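Long-range contacts in uncharacterized protein VP1736 (Vibrio parahaemolyticus, PDB 3LXQ), which is of unknown function but carries a sulfatase-family domain of the alkaline phosphatase clan, with an alpha/beta fold built round a mostly parallel sheet: residues 173-178 with 197-202; 85-90 with 239-244; 229-234 with 292-297; 157-162 with 190-195. All blocks are in the same frame, centred on the assembly; numbering follows the deposited sequence.

Contact 1 of 4, residues 173-178 with 197-202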
loop_
_atom_site.group_PDB
_atom_site.type_symbol
_atom_site.label_atom_id
_atom_site.label_comp_id
_atom_site.label_asym_id
_atom_site.label_seq_id
_atom_site.Cartn_x
_atom_site.Cartn_y
_atom_site.Cartn_z
ATOM N N GLY A 173 21.212 5.819 5.257
ATOM C CA GLY A 173 21.956 6.640 4.285
ATOM C C GLY A 173 21.222 7.036 3.007
ATOM O O GLY A 173 21.844 7.535 2.064
ATOM N N TYR A 174 19.905 6.809 2.971
ATOM C CA TYR A 174 19.064 7.191 1.829
ATOM C C TYR A 174 18.558 8.635 1.913
ATOM O O TYR A 174 18.284 9.155 3.005
ATOM C CB TYR A 174 17.821 6.285 1.735
ATOM C CG TYR A 174 17.991 4.943 1.040
ATOM C CD1 TYR A 174 18.813 3.946 1.574
ATOM C CD2 TYR A 174 17.271 4.650 -0.126
ATOM C CE1 TYR A 174 18.934 2.694 0.941
ATOM C CE2 TYR A 174 17.389 3.414 -0.763
ATOM C CZ TYR A 174 18.217 2.446 -0.224
ATOM O OH TYR A 174 18.351 1.246 -0.867
ATOM N N HIS A 175 18.409 9.270 0.753
ATOM C CA HIS A 175 17.606 10.469 0.666
ATOM C C HIS A 175 16.166 10.002 0.555
ATOM O O HIS A 175 15.876 9.058 -0.176
ATOM C CB HIS A 175 17.970 11.299 -0.556
ATOM C CG HIS A 175 17.216 12.589 -0.638
ATOM N ND1 HIS A 175 17.656 13.748 -0.031
ATOM C CD2 HIS A 175 16.045 12.898 -1.242
ATOM C CE1 HIS A 175 16.789 14.716 -0.268
ATOM N NE2 HIS A 175 15.800 14.226 -0.995
ATOM N N THR A 176 15.266 10.649 1.287
ATOM C CA THR A 176 13.852 10.235 1.277
ATOM C C THR A 176 12.941 11.397 0.901
ATOM O O THR A 176 13.112 12.520 1.387
ATOM C CB THR A 176 13.428 9.616 2.620
ATOM O OG1 THR A 176 13.747 10.517 3.690
ATOM C CG2 THR A 176 14.152 8.291 2.843
ATOM N N GLN A 177 11.980 11.126 0.021
ATOM C CA GLN A 177 11.117 12.179 -0.502
ATOM C C GLN A 177 9.704 11.703 -0.765
ATOM O O GLN A 177 9.448 10.510 -0.875
ATOM C CB GLN A 177 11.701 12.805 -1.779
ATOM C CG GLN A 177 11.791 11.848 -2.958
ATOM C CD GLN A 177 12.115 12.534 -4.272
ATOM O OE1 GLN A 177 12.597 13.671 -4.301
ATOM N NE2 GLN A 177 11.851 11.841 -5.375
ATOM N N PHE A 178 8.801 12.673 -0.860
ATOM C CA PHE A 178 7.417 12.456 -1.209
ATOM C C PHE A 178 7.129 13.394 -2.367
ATOM O O PHE A 178 7.384 14.576 -2.267
ATOM C CB PHE A 178 6.544 12.807 -0.007
ATOM C CG PHE A 178 5.061 12.832 -0.295
ATOM C CD1 PHE A 178 4.412 11.730 -0.858
ATOM C CD2 PHE A 178 4.306 13.950 0.048
ATOM C CE1 PHE A 178 3.027 11.751 -1.103
ATOM C CE2 PHE A 178 2.929 13.980 -0.184
ATOM C CZ PHE A 178 2.287 12.874 -0.759
ATOM N N GLY A 197 10.781 10.841 9.044
ATOM C CA GLY A 197 11.869 10.346 8.202
ATOM C C GLY A 197 11.978 10.829 6.768
ATOM O O GLY A 197 12.946 10.501 6.077
ATOM N N PHE A 198 11.000 11.595 6.306
ATOM C CA PHE A 198 11.101 12.203 4.981
ATOM C C PHE A 198 11.950 13.479 5.037
ATOM O O PHE A 198 11.769 14.310 5.934
ATOM C CB PHE A 198 9.718 12.488 4.398
ATOM C CG PHE A 198 9.000 11.262 3.905
ATOM C CD1 PHE A 198 8.378 10.393 4.797
ATOM C CD2 PHE A 198 8.936 10.982 2.543
ATOM C CE1 PHE A 198 7.703 9.262 4.337
ATOM C CE2 PHE A 198 8.266 9.850 2.073
ATOM C CZ PHE A 198 7.650 8.985 2.975
ATOM N N ASP A 199 12.886 13.601 4.092
ATOM C CA ASP A 199 13.786 14.753 4.002
ATOM C C ASP A 199 13.135 15.889 3.224
ATOM O O ASP A 199 12.908 16.975 3.757
ATOM C CB ASP A 199 15.102 14.373 3.303
ATOM C CG ASP A 199 16.027 13.554 4.179
ATOM O OD1 ASP A 199 15.870 13.583 5.417
ATOM O OD2 ASP A 199 16.926 12.885 3.624
ATOM N N GLN A 200 12.856 15.616 1.953
ATOM C CA GLN A 200 12.323 16.583 1.008
ATOM C C GLN A 200 10.846 16.287 0.757
ATOM O O GLN A 200 10.440 15.126 0.722
ATOM C CB GLN A 200 13.116 16.479 -0.296
ATOM C CG GLN A 200 12.488 17.140 -1.513
ATOM C CD GLN A 200 13.239 16.836 -2.800
ATOM O OE1 GLN A 200 13.553 17.743 -3.572
ATOM N NE2 GLN A 200 13.544 15.558 -3.030
ATOM N N ILE A 201 10.043 17.337 0.618
ATOM C CA ILE A 201 8.685 17.195 0.106
ATOM C C ILE A 201 8.513 18.113 -1.091
ATOM O O ILE A 201 8.744 19.331 -1.016
ATOM C CB ILE A 201 7.587 17.438 1.175
ATOM C CG1 ILE A 201 7.552 16.266 2.157
ATOM C CG2 ILE A 201 6.211 17.584 0.514
ATOM C CD1 ILE A 201 6.571 16.421 3.294
ATOM N N VAL A 202 8.135 17.492 -2.200
ATOM C CA VAL A 202 7.885 18.169 -3.453
ATOM C C VAL A 202 6.372 18.225 -3.598
ATOM O O VAL A 202 5.704 17.192 -3.589
ATOM C CB VAL A 202 8.518 17.386 -4.630
ATOM C CG1 VAL A 202 8.320 18.110 -5.954
ATOM C CG2 VAL A 202 10.005 17.131 -4.368
#
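Backbone hydrogen bonds establish a short parallel pairing in which Gln177 sits beside Gln200 and Phe178 beside Ile201. Thr176 O takes two donors: Gln200 N, 3.2 Å away, arrives nearly along the C=O axis, while Asp199 N, at 2.9 Å, lies above the carbonyl plane. Further on, Val202 N meets Phe178 O at 3.0 Å in an almost straight bond (168°), whereas Phe178 N to Gln200 O is weak. The Thr176 hydroxyl adds to these: OG1, set between its own backbone N and carbonyl carbon (chi1 53°), gives its proton to an in-plane lone pair of Gly197 O at 2.5 Å and weakly accepts Asp199 N, tying the loop before strand 200-202 to strand 175-180.

Apolar contacts lie on the Phe178 and Ile201 side. The Phe198 ring turns its edge to the backbone, CE2 standing 3.2 Å from Gln177 O, and its CD2 touches Phe178 CB at 3.9 Å. On the opposite side of the sheet, the His175 ring has Asp199 CB over one face.

These strands and helix 189-195 form a beta-alpha-beta unit, with Phe193 of that helix packing against Phe178 and Phe198. Strand 241-246 flanks strand 175-180 on its other edge, and helix 220-234 lies against His175 and Gln177.

Contact 2 of 4, residues 85-90 with 239-244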
loop_
_atom_site.group_PDB
_atom_site.type_symbol
_atom_site.label_atom_id
_atom_site.label_comp_id
_atom_site.label_asym_id
_atom_site.label_seq_id
_atom_site.Cartn_x
_atom_site.Cartn_y
_atom_site.Cartn_z
ATOM N N ARG A 85 22.729 -1.669 -2.855
ATOM C CA ARG A 85 21.353 -1.255 -2.523
ATOM C C ARG A 85 20.690 -0.535 -3.689
ATOM O O ARG A 85 21.293 0.344 -4.304
ATOM C CB ARG A 85 21.307 -0.351 -1.284
ATOM C CG ARG A 85 22.512 -0.413 -0.369
ATOM C CD ARG A 85 22.194 0.047 1.042
ATOM N NE ARG A 85 21.713 -1.063 1.870
ATOM C CZ ARG A 85 22.020 -1.243 3.156
ATOM N NH1 ARG A 85 22.825 -0.390 3.785
ATOM N NH2 ARG A 85 21.540 -2.292 3.816
ATOM N N LYS A 86 19.456 -0.916 -4.005
ATOM C CA LYS A 86 18.739 -0.262 -5.092
ATOM C C LYS A 86 17.917 0.944 -4.597
ATOM O O LYS A 86 17.543 1.019 -3.420
ATOM C CB LYS A 86 17.824 -1.256 -5.814
ATOM C CG LYS A 86 18.539 -2.282 -6.672
ATOM C CD LYS A 86 17.544 -3.357 -7.102
ATOM C CE LYS A 86 18.212 -4.507 -7.845
ATOM N NZ LYS A 86 18.660 -4.082 -9.194
ATOM N N ASN A 87 17.649 1.882 -5.504
ATOM C CA ASN A 87 16.688 2.947 -5.252
ATOM C C ASN A 87 15.290 2.339 -5.147
ATOM O O ASN A 87 15.017 1.278 -5.725
ATOM C CB ASN A 87 16.710 3.977 -6.387
ATOM C CG ASN A 87 18.082 4.588 -6.623
ATOM O OD1 ASN A 87 18.761 5.030 -5.692
ATOM N ND2 ASN A 87 18.477 4.645 -7.886
ATOM N N LEU A 88 14.401 3.008 -4.423
ATOM C CA LEU A 88 13.020 2.539 -4.301
ATOM C C LEU A 88 11.971 3.609 -4.625
ATOM O O LEU A 88 11.874 4.630 -3.950
ATOM C CB LEU A 88 12.769 1.955 -2.907
ATOM C CG LEU A 88 11.341 1.537 -2.575
ATOM C CD1 LEU A 88 10.850 0.379 -3.447
ATOM C CD2 LEU A 88 11.251 1.184 -1.104
ATOM N N VAL A 89 11.178 3.339 -5.661
ATOM C CA VAL A 89 10.157 4.272 -6.120
ATOM C C VAL A 89 8.795 3.613 -5.936
ATOM O O VAL A 89 8.524 2.548 -6.513
ATOM C CB VAL A 89 10.400 4.709 -7.591
ATOM C CG1 VAL A 89 9.193 5.408 -8.171
ATOM C CG2 VAL A 89 11.633 5.613 -7.684
ATOM N N ILE A 90 7.968 4.233 -5.096
ATOM C CA ILE A 90 6.592 3.803 -4.903
ATOM C C ILE A 90 5.643 4.752 -5.651
ATOM O O ILE A 90 5.599 5.943 -5.370
ATOM C CB ILE A 90 6.216 3.758 -3.393
ATOM C CG1 ILE A 90 7.070 2.713 -2.655
ATOM C CG2 ILE A 90 4.710 3.462 -3.215
ATOM C CD1 ILE A 90 6.921 2.752 -1.110
ATOM N N LYS A 239 23.727 9.356 -3.327
ATOM C CA LYS A 239 22.807 8.622 -2.453
ATOM C C LYS A 239 21.795 7.728 -3.151
ATOM O O LYS A 239 21.274 8.070 -4.214
ATOM C CB LYS A 239 22.084 9.565 -1.484
ATOM C CG LYS A 239 22.994 10.080 -0.373
ATOM C CD LYS A 239 22.212 10.529 0.851
ATOM C CE LYS A 239 23.125 10.571 2.072
ATOM N NZ LYS A 239 22.414 11.000 3.302
ATOM N N PRO A 240 21.525 6.561 -2.551
ATOM C CA PRO A 240 20.319 5.844 -2.911
ATOM C C PRO A 240 19.124 6.659 -2.406
ATOM O O PRO A 240 19.198 7.267 -1.330
ATOM C CB PRO A 240 20.450 4.530 -2.133
ATOM C CG PRO A 240 21.363 4.848 -0.988
ATOM C CD PRO A 240 22.336 5.831 -1.557
ATOM N N PHE A 241 18.053 6.702 -3.185
ATOM C CA PHE A 241 16.863 7.441 -2.776
ATOM C C PHE A 241 15.629 6.563 -2.651
ATOM O O PHE A 241 15.500 5.553 -3.354
ATOM C CB PHE A 241 16.576 8.598 -3.734
ATOM C CG PHE A 241 16.352 8.176 -5.166
ATOM C CD1 PHE A 241 15.073 7.937 -5.645
ATOM C CD2 PHE A 241 17.426 8.049 -6.043
ATOM C CE1 PHE A 241 14.865 7.559 -6.967
ATOM C CE2 PHE A 241 17.225 7.676 -7.371
ATOM C CZ PHE A 241 15.941 7.431 -7.831
ATOM N N PHE A 242 14.729 6.980 -1.756
ATOM C CA PHE A 242 13.405 6.380 -1.607
ATOM C C PHE A 242 12.361 7.452 -1.889
ATOM O O PHE A 242 12.309 8.476 -1.205
ATOM C CB PHE A 242 13.207 5.791 -0.197
ATOM C CG PHE A 242 11.751 5.560 0.169
ATOM C CD1 PHE A 242 10.939 4.740 -0.616
ATOM C CD2 PHE A 242 11.203 6.156 1.301
ATOM C CE1 PHE A 242 9.591 4.523 -0.281
ATOM C CE2 PHE A 242 9.863 5.947 1.648
ATOM C CZ PHE A 242 9.054 5.131 0.848
ATOM N N SER A 243 11.531 7.200 -2.898
ATOM C CA SER A 243 10.529 8.153 -3.326
ATOM C C SER A 243 9.108 7.597 -3.293
ATOM O O SER A 243 8.809 6.576 -3.913
ATOM C CB SER A 243 10.874 8.652 -4.729
ATOM O OG SER A 243 9.946 9.634 -5.167
ATOM N N LEU A 244 8.232 8.293 -2.569
ATOM C CA LEU A 244 6.791 8.036 -2.617
ATOM C C LEU A 244 6.130 9.086 -3.509
ATOM O O LEU A 244 6.203 10.266 -3.221
ATOM C CB LEU A 244 6.174 8.042 -1.202
ATOM C CG LEU A 244 4.640 7.992 -1.117
ATOM C CD1 LEU A 244 4.080 6.719 -1.731
ATOM C CD2 LEU A 244 4.143 8.158 0.303
#
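Strands 87-90 and 241-244 run parallel, their short axes 1° apart and 4.8 Å from each other, and the contact tightens from its loop end into the sheet. Three backbone bonds make the ladder: Leu88 N to Phe241 O, Ser243 N to Leu88 O and Ile90 N to Ser243 O. The last two are 2.8 Å long, and all three donors lie nearly along the C=O axis of their acceptors.

On the face bearing Leu88, Ile90, Phe242 and Leu244, packing is close. Ile90 CD1 comes to the edge of the Phe242 ring, 3.3 Å from CE1, while Leu88 runs alongside the same ring and touches CD1 with CD2. Ile90 also sends CG2 to Leu244 CD1 at 3.6 Å. On the other face the Asn87 amide stacks on the Phe241 ring, planes 22° apart, with Asn87 CB over the ring face 3.9 Å from its centroid. Val89 CG2 meets the ring's edge.

The looser end is the approach to the strands, where Lys239 is exposed, Pro240 partly so, and Arg85 leads its tip away to a weak bond with Gly355 O.

Asn87 OD1 accepts Phe241 N at 3.1 Å from above its carbonyl plane, and ND2 bonds Thr298 OG1. Gripped at both ends, the amide is held flat on the ring, so a buried polar group extends the ladder by one bond at the strand entrance.

Contact 3 of 4, residues 229-234 with 292-297; sequences EEFERL and SSYWDD
Phe231 and Tyr294 meet edge-to-face: the edge of the Phe231 ring is directed at the face of Tyr294, with centroids 5.5 Å apart and planes at 78°. Closer still is Phe231 CB, which sits over that same face as a CH-pi contact, 3.6 Å from the centroid and 18° off the ring normal. Tyr294 presents its face in this way because CG lies between the backbone N and the carbonyl carbon (chi1 51°). The ring is sandwiched, since Ser292 OG stands 3.2 Å above its plane on the opposite face, over the centre, while bonded to Ala289 O. A bond from Tyr294 OH to Asp228 OD2, one turn back along helix 220-234, fixes the ring's far end.

Glu232 crosses Tyr294 at about a right angle. Its chain, bent at chi2, brings OE2 to Ser293 N at 2.9 Å; the donor is well above the carboxylate plane. This is the one hydrogen bond between 229-234 and 292-297. Ser293 OG adds a bond to Ser235 OG just beyond the helical segment.

Phe231 continues inward, its ring meeting Phe241 and touching Val89 of the central strands. An aromatic residue from a helix thus bridges the sheet and the loop leading from helix 271-289 into strand 298-304, a packing layer of the alpha/beta fold of the sulfatase and alkaline phosphatase clan.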
loop_
_atom_site.group_PDB
_atom_site.type_symbol
_atom_site.label_atom_id
_atom_site.label_comp_id
_atom_site.label_asym_id
_atom_site.label_seq_id
_atom_site.Cartn_x
_atom_site.Cartn_y
_atom_site.Cartn_z
ATOM N N GLU A 229 12.136 13.849 -13.492
ATOM C CA GLU A 229 13.081 14.963 -13.285
ATOM C C GLU A 229 13.876 14.791 -11.989
ATOM O O GLU A 229 15.092 14.986 -11.963
ATOM C CB GLU A 229 12.331 16.305 -13.209
ATOM C CG GLU A 229 12.546 17.281 -14.351
ATOM C CD GLU A 229 12.168 18.714 -13.976
ATOM O OE1 GLU A 229 11.217 18.917 -13.182
ATOM O OE2 GLU A 229 12.837 19.646 -14.470
ATOM N N GLU A 230 13.168 14.443 -10.919
ATOM C CA GLU A 230 13.742 14.311 -9.585
ATOM C C GLU A 230 14.635 13.089 -9.480
ATOM O O GLU A 230 15.589 13.078 -8.708
ATOM C CB GLU A 230 12.614 14.189 -8.546
ATOM C CG GLU A 230 12.057 15.524 -8.079
ATOM C CD GLU A 230 13.070 16.309 -7.252
ATOM O OE1 GLU A 230 13.727 17.213 -7.812
ATOM O OE2 GLU A 230 13.236 16.006 -6.051
ATOM N N PHE A 231 14.285 12.050 -10.235
ATOM C CA PHE A 231 14.982 10.775 -10.162
ATOM C C PHE A 231 16.260 10.869 -10.970
ATOM O O PHE A 231 17.308 10.433 -10.511
ATOM C CB PHE A 231 14.111 9.628 -10.682
ATOM C CG PHE A 231 12.826 9.416 -9.907
ATOM C CD1 PHE A 231 12.726 9.778 -8.568
ATOM C CD2 PHE A 231 11.725 8.830 -10.525
ATOM C CE1 PHE A 231 11.554 9.579 -7.864
ATOM C CE2 PHE A 231 10.538 8.615 -9.811
ATOM C CZ PHE A 231 10.459 9.000 -8.478
ATOM N N GLU A 232 16.174 11.446 -12.168
ATOM C CA GLU A 232 17.372 11.665 -12.995
ATOM C C GLU A 232 18.329 12.657 -12.342
ATOM O O GLU A 232 19.536 12.640 -12.612
ATOM C CB GLU A 232 17.006 12.114 -14.407
ATOM C CG GLU A 232 17.839 11.418 -15.489
ATOM C CD GLU A 232 16.965 10.767 -16.550
ATOM O OE1 GLU A 232 15.747 11.080 -16.625
ATOM O OE2 GLU A 232 17.488 9.927 -17.303
ATOM N N ARG A 233 17.770 13.508 -11.486
ATOM C CA ARG A 233 18.530 14.417 -10.639
ATOM C C ARG A 233 19.233 13.641 -9.529
ATOM O O ARG A 233 20.464 13.672 -9.437
ATOM C CB ARG A 233 17.608 15.489 -10.042
ATOM C CG ARG A 233 18.318 16.637 -9.305
ATOM C CD ARG A 233 18.962 16.160 -7.990
ATOM N NE ARG A 233 18.567 16.930 -6.809
ATOM C CZ ARG A 233 17.325 17.308 -6.522
ATOM N NH1 ARG A 233 17.088 17.997 -5.417
ATOM N NH2 ARG A 233 16.316 16.990 -7.323
ATOM N N LEU A 234 18.453 12.943 -8.700
ATOM C CA LEU A 234 18.999 12.202 -7.555
ATOM C C LEU A 234 20.029 11.138 -7.963
ATOM O O LEU A 234 20.988 10.876 -7.227
ATOM C CB LEU A 234 17.878 11.584 -6.704
ATOM C CG LEU A 234 17.011 12.531 -5.854
ATOM C CD1 LEU A 234 15.668 11.884 -5.477
ATOM C CD2 LEU A 234 17.752 13.043 -4.606
ATOM N N SER A 292 15.978 5.924 -19.028
ATOM C CA SER A 292 16.510 6.841 -18.014
ATOM C C SER A 292 17.849 6.386 -17.436
ATOM O O SER A 292 18.288 5.260 -17.686
ATOM C CB SER A 292 15.498 6.993 -16.872
ATOM O OG SER A 292 15.427 5.797 -16.103
ATOM N N SER A 293 18.476 7.253 -16.642
ATOM C CA SER A 293 19.769 6.944 -16.032
ATOM C C SER A 293 19.628 6.257 -14.677
ATOM O O SER A 293 20.617 5.804 -14.096
ATOM C CB SER A 293 20.639 8.208 -15.910
ATOM O OG SER A 293 20.555 8.791 -14.614
ATOM N N TYR A 294 18.396 6.185 -14.173
ATOM C CA TYR A 294 18.137 5.534 -12.897
ATOM C C TYR A 294 17.597 4.098 -13.044
ATOM O O TYR A 294 17.553 3.350 -12.065
ATOM C CB TYR A 294 17.210 6.407 -12.026
ATOM C CG TYR A 294 15.939 6.877 -12.709
ATOM C CD1 TYR A 294 14.809 6.064 -12.753
ATOM C CD2 TYR A 294 15.864 8.137 -13.295
ATOM C CE1 TYR A 294 13.636 6.485 -13.376
ATOM C CE2 TYR A 294 14.692 8.572 -13.918
ATOM C CZ TYR A 294 13.587 7.737 -13.953
ATOM O OH TYR A 294 12.429 8.154 -14.568
ATOM N N TRP A 295 17.215 3.718 -14.269
ATOM C CA TRP A 295 16.501 2.456 -14.526
ATOM C C TRP A 295 17.216 1.197 -14.038
ATOM O O TRP A 295 16.586 0.316 -13.433
ATOM C CB TRP A 295 16.160 2.295 -16.010
ATOM C CG TRP A 295 15.345 1.053 -16.271
ATOM C CD1 TRP A 295 15.787 -0.123 -16.807
ATOM C CD2 TRP A 295 13.958 0.857 -15.963
ATOM N NE1 TRP A 295 14.758 -1.030 -16.875
ATOM C CE2 TRP A 295 13.624 -0.458 -16.363
ATOM C CE3 TRP A 295 12.958 1.672 -15.407
ATOM C CZ2 TRP A 295 12.332 -0.982 -16.222
ATOM C CZ3 TRP A 295 11.674 1.152 -15.263
ATOM C CH2 TRP A 295 11.373 -0.164 -15.665
ATOM N N ASP A 296 18.516 1.123 -14.310
ATOM C CA ASP A 296 19.356 0.003 -13.877
ATOM C C ASP A 296 19.295 -0.209 -12.371
ATOM O O ASP A 296 19.359 -1.339 -11.884
ATOM C CB ASP A 296 20.818 0.258 -14.271
ATOM C CG ASP A 296 21.114 -0.102 -15.712
ATOM O OD1 ASP A 296 20.182 -0.499 -16.448
ATOM O OD2 ASP A 296 22.297 0.012 -16.111
ATOM N N ASP A 297 19.144 0.893 -11.643
ATOM C CA ASP A 297 19.451 0.930 -10.225
ATOM C C ASP A 297 18.207 0.998 -9.323
ATOM O O ASP A 297 18.332 1.245 -8.119
ATOM C CB ASP A 297 20.367 2.133 -9.972
ATOM C CG ASP A 297 21.125 2.044 -8.656
ATOM O OD1 ASP A 297 21.776 3.055 -8.302
ATOM O OD2 ASP A 297 21.090 0.988 -7.984
#

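Contact 4 of 4, residues 157-162 with 190-195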
loop_
_atom_site.group_PDB
_atom_site.type_symbol
_atom_site.label_atom_id
_atom_site.label_comp_id
_atom_site.label_asym_id
_atom_site.label_seq_id
_atom_site.Cartn_x
_atom_site.Cartn_y
_atom_site.Cartn_z
ATOM N N LYS A 157 -0.317 10.540 18.432
ATOM C CA LYS A 157 0.861 9.831 18.947
ATOM C C LYS A 157 1.840 9.385 17.854
ATOM O O LYS A 157 3.027 9.205 18.120
ATOM C CB LYS A 157 0.448 8.638 19.814
ATOM C CG LYS A 157 -0.238 9.038 21.123
ATOM C CD LYS A 157 -0.773 7.829 21.883
ATOM C CE LYS A 157 0.297 7.168 22.741
ATOM N NZ LYS A 157 -0.251 5.946 23.397
ATOM N N SER A 158 1.339 9.212 16.630
ATOM C CA SER A 158 2.167 8.747 15.510
ATOM C C SER A 158 2.810 9.862 14.676
ATOM O O SER A 158 3.341 9.602 13.585
ATOM C CB SER A 158 1.358 7.816 14.613
ATOM O OG SER A 158 -0.035 8.081 14.689
ATOM N N GLN A 159 2.772 11.097 15.189
ATOM C CA GLN A 159 3.249 12.254 14.424
ATOM C C GLN A 159 4.772 12.392 14.433
ATOM O O GLN A 159 5.355 13.089 13.591
ATOM C CB GLN A 159 2.571 13.547 14.894
ATOM C CG GLN A 159 1.068 13.579 14.624
ATOM C CD GLN A 159 0.722 13.207 13.185
ATOM O OE1 GLN A 159 0.130 12.156 12.925
ATOM N NE2 GLN A 159 1.102 14.067 12.244
ATOM N N THR A 160 5.410 11.709 15.376
ATOM C CA THR A 160 6.861 11.753 15.523
ATOM C C THR A 160 7.372 10.415 16.039
ATOM O O THR A 160 6.725 9.772 16.869
ATOM C CB THR A 160 7.304 12.910 16.464
ATOM O OG1 THR A 160 8.727 12.896 16.622
ATOM C CG2 THR A 160 6.639 12.795 17.839
ATOM N N GLY A 161 8.537 10.007 15.542
ATOM C CA GLY A 161 9.159 8.754 15.952
ATOM C C GLY A 161 8.318 7.486 15.820
ATOM O O GLY A 161 8.525 6.529 16.552
ATOM N N PHE A 162 7.360 7.474 14.900
ATOM C CA PHE A 162 6.633 6.241 14.581
ATOM C C PHE A 162 7.483 5.484 13.566
ATOM O O PHE A 162 8.253 6.094 12.815
ATOM C CB PHE A 162 5.256 6.574 14.007
ATOM C CG PHE A 162 4.266 5.422 14.025
ATOM C CD1 PHE A 162 3.606 5.066 15.197
ATOM C CD2 PHE A 162 3.956 4.736 12.847
ATOM C CE1 PHE A 162 2.683 4.037 15.210
ATOM C CE2 PHE A 162 3.048 3.686 12.848
ATOM C CZ PHE A 162 2.395 3.337 14.031
ATOM N N LYS A 190 2.003 16.001 4.975
ATOM C CA LYS A 190 3.278 16.704 5.134
ATOM C C LYS A 190 3.815 16.611 6.556
ATOM O O LYS A 190 5.000 16.381 6.759
ATOM C CB LYS A 190 3.153 18.181 4.737
ATOM C CG LYS A 190 4.498 18.854 4.521
ATOM C CD LYS A 190 4.503 20.281 4.977
ATOM C CE LYS A 190 4.850 21.199 3.828
ATOM N NZ LYS A 190 3.697 21.273 2.878
ATOM N N THR A 191 2.932 16.814 7.529
ATOM C CA THR A 191 3.291 16.781 8.941
ATOM C C THR A 191 3.703 15.377 9.372
ATOM O O THR A 191 4.724 15.196 10.027
ATOM C CB THR A 191 2.137 17.328 9.827
ATOM O OG1 THR A 191 1.885 18.694 9.473
ATOM C CG2 THR A 191 2.487 17.266 11.316
ATOM N N PHE A 192 2.918 14.379 8.987
ATOM C CA PHE A 192 3.296 12.999 9.264
ATOM C C PHE A 192 4.601 12.601 8.577
ATOM O O PHE A 192 5.399 11.872 9.160
ATOM C CB PHE A 192 2.191 12.038 8.853
ATOM C CG PHE A 192 2.517 10.588 9.113
ATOM C CD1 PHE A 192 2.413 10.055 10.395
ATOM C CD2 PHE A 192 2.906 9.749 8.071
ATOM C CE1 PHE A 192 2.681 8.709 10.633
ATOM C CE2 PHE A 192 3.168 8.397 8.309
ATOM C CZ PHE A 192 3.062 7.880 9.594
ATOM N N PHE A 193 4.802 13.047 7.340
ATOM C CA PHE A 193 5.972 12.614 6.585
ATOM C C PHE A 193 7.225 13.287 7.145
ATOM O O PHE A 193 8.226 12.616 7.383
ATOM C CB PHE A 193 5.821 12.883 5.079
ATOM C CG PHE A 193 4.813 11.992 4.372
ATOM C CD1 PHE A 193 4.524 10.706 4.828
ATOM C CD2 PHE A 193 4.197 12.434 3.208
ATOM C CE1 PHE A 193 3.609 9.886 4.151
ATOM C CE2 PHE A 193 3.296 11.630 2.531
ATOM C CZ PHE A 193 3.004 10.346 3.005
ATOM N N PHE A 194 7.144 14.599 7.382
ATOM C CA PHE A 194 8.246 15.390 7.963
ATOM C C PHE A 194 8.628 14.955 9.372
ATOM O O PHE A 194 9.808 14.965 9.728
ATOM C CB PHE A 194 7.906 16.894 7.973
ATOM C CG PHE A 194 8.491 17.672 6.824
ATOM C CD1 PHE A 194 9.187 17.034 5.799
ATOM C CD2 PHE A 194 8.315 19.054 6.757
ATOM C CE1 PHE A 194 9.723 17.755 4.734
ATOM C CE2 PHE A 194 8.845 19.800 5.692
ATOM C CZ PHE A 194 9.554 19.149 4.677
ATOM N N GLY A 195 7.631 14.599 10.174
ATOM C CA GLY A 195 7.871 14.089 11.520
ATOM C C GLY A 195 8.433 12.671 11.546
ATOM O O GLY A 195 8.941 12.220 12.582
#
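Ser158 OG is the best-held polar atom here, with two partners, Val152 O and Leu155 O, both in the loop that precedes it. Its backbone oxygen is held as well: Ser158 O accepts a hydrogen bond from Asn196 ND2 and lies at the edge of the Phe192 ring, near the ring plane and 3.2 Å from CE1. The position of that aromatic edge follows from Phe192 CG standing anti to the backbone N, which carries the ring from the helix across to the loop.

No hydrogen bond joins 157-162 directly to 190-195, so the evidence for their association is packing. Gln159 is the main loop side chain: CG lies beside the backbone N, and a second bend at chi2 (-50°) folds the amide back alongside Thr191 and up to the edge of the Phe192 ring. The Gln159 side chain crosses that of Phe192 at about a right angle, its amide plane 44° from that of the ring.

Gly195 lets the backbones close up. Its CA is 3.4 Å from Gln159 O in a CA-H...O contact with 151° at the hydrogen, and a beta carbon here would point toward the loop and clash with that oxygen. Gly195 O in turn approaches Thr160 CA at 3.6 Å.

Asn196, just after the helical segment, links the two parts by side-chain bonds: ND2 reaches both Ser158 O and Phe192 O, and OD1 accepts Phe162 N. This is loop-on-helix packing against the connecting helix of a beta-alpha-beta unit, helix 189-195 between strands 175-180 and 200-202.

Contacts 1 and 2 lie in one sheet, centres about 10 Å apart, where strand 175-180 neighbours strand 241-246 and so sets 200-202, 175-180, 241-246 and 87-93 side by side. Contact 3 is also about 10 Å from contact 2, centre to centre, and Phe231 packs from helix 220-234 onto those strands. The centre of contact 4 lies about 13 Å from that of contact 1, which shares its beta-alpha-beta unit, and about 28 Å from that of contact 3. Along the chain, contacts 1 and 4 interleave, as do 2 and 3; both 1 and 4 fall between the segments of contact 2. The 85-90 with 239-244 pairing therefore brings distant sequence together within the sulfatase-family core.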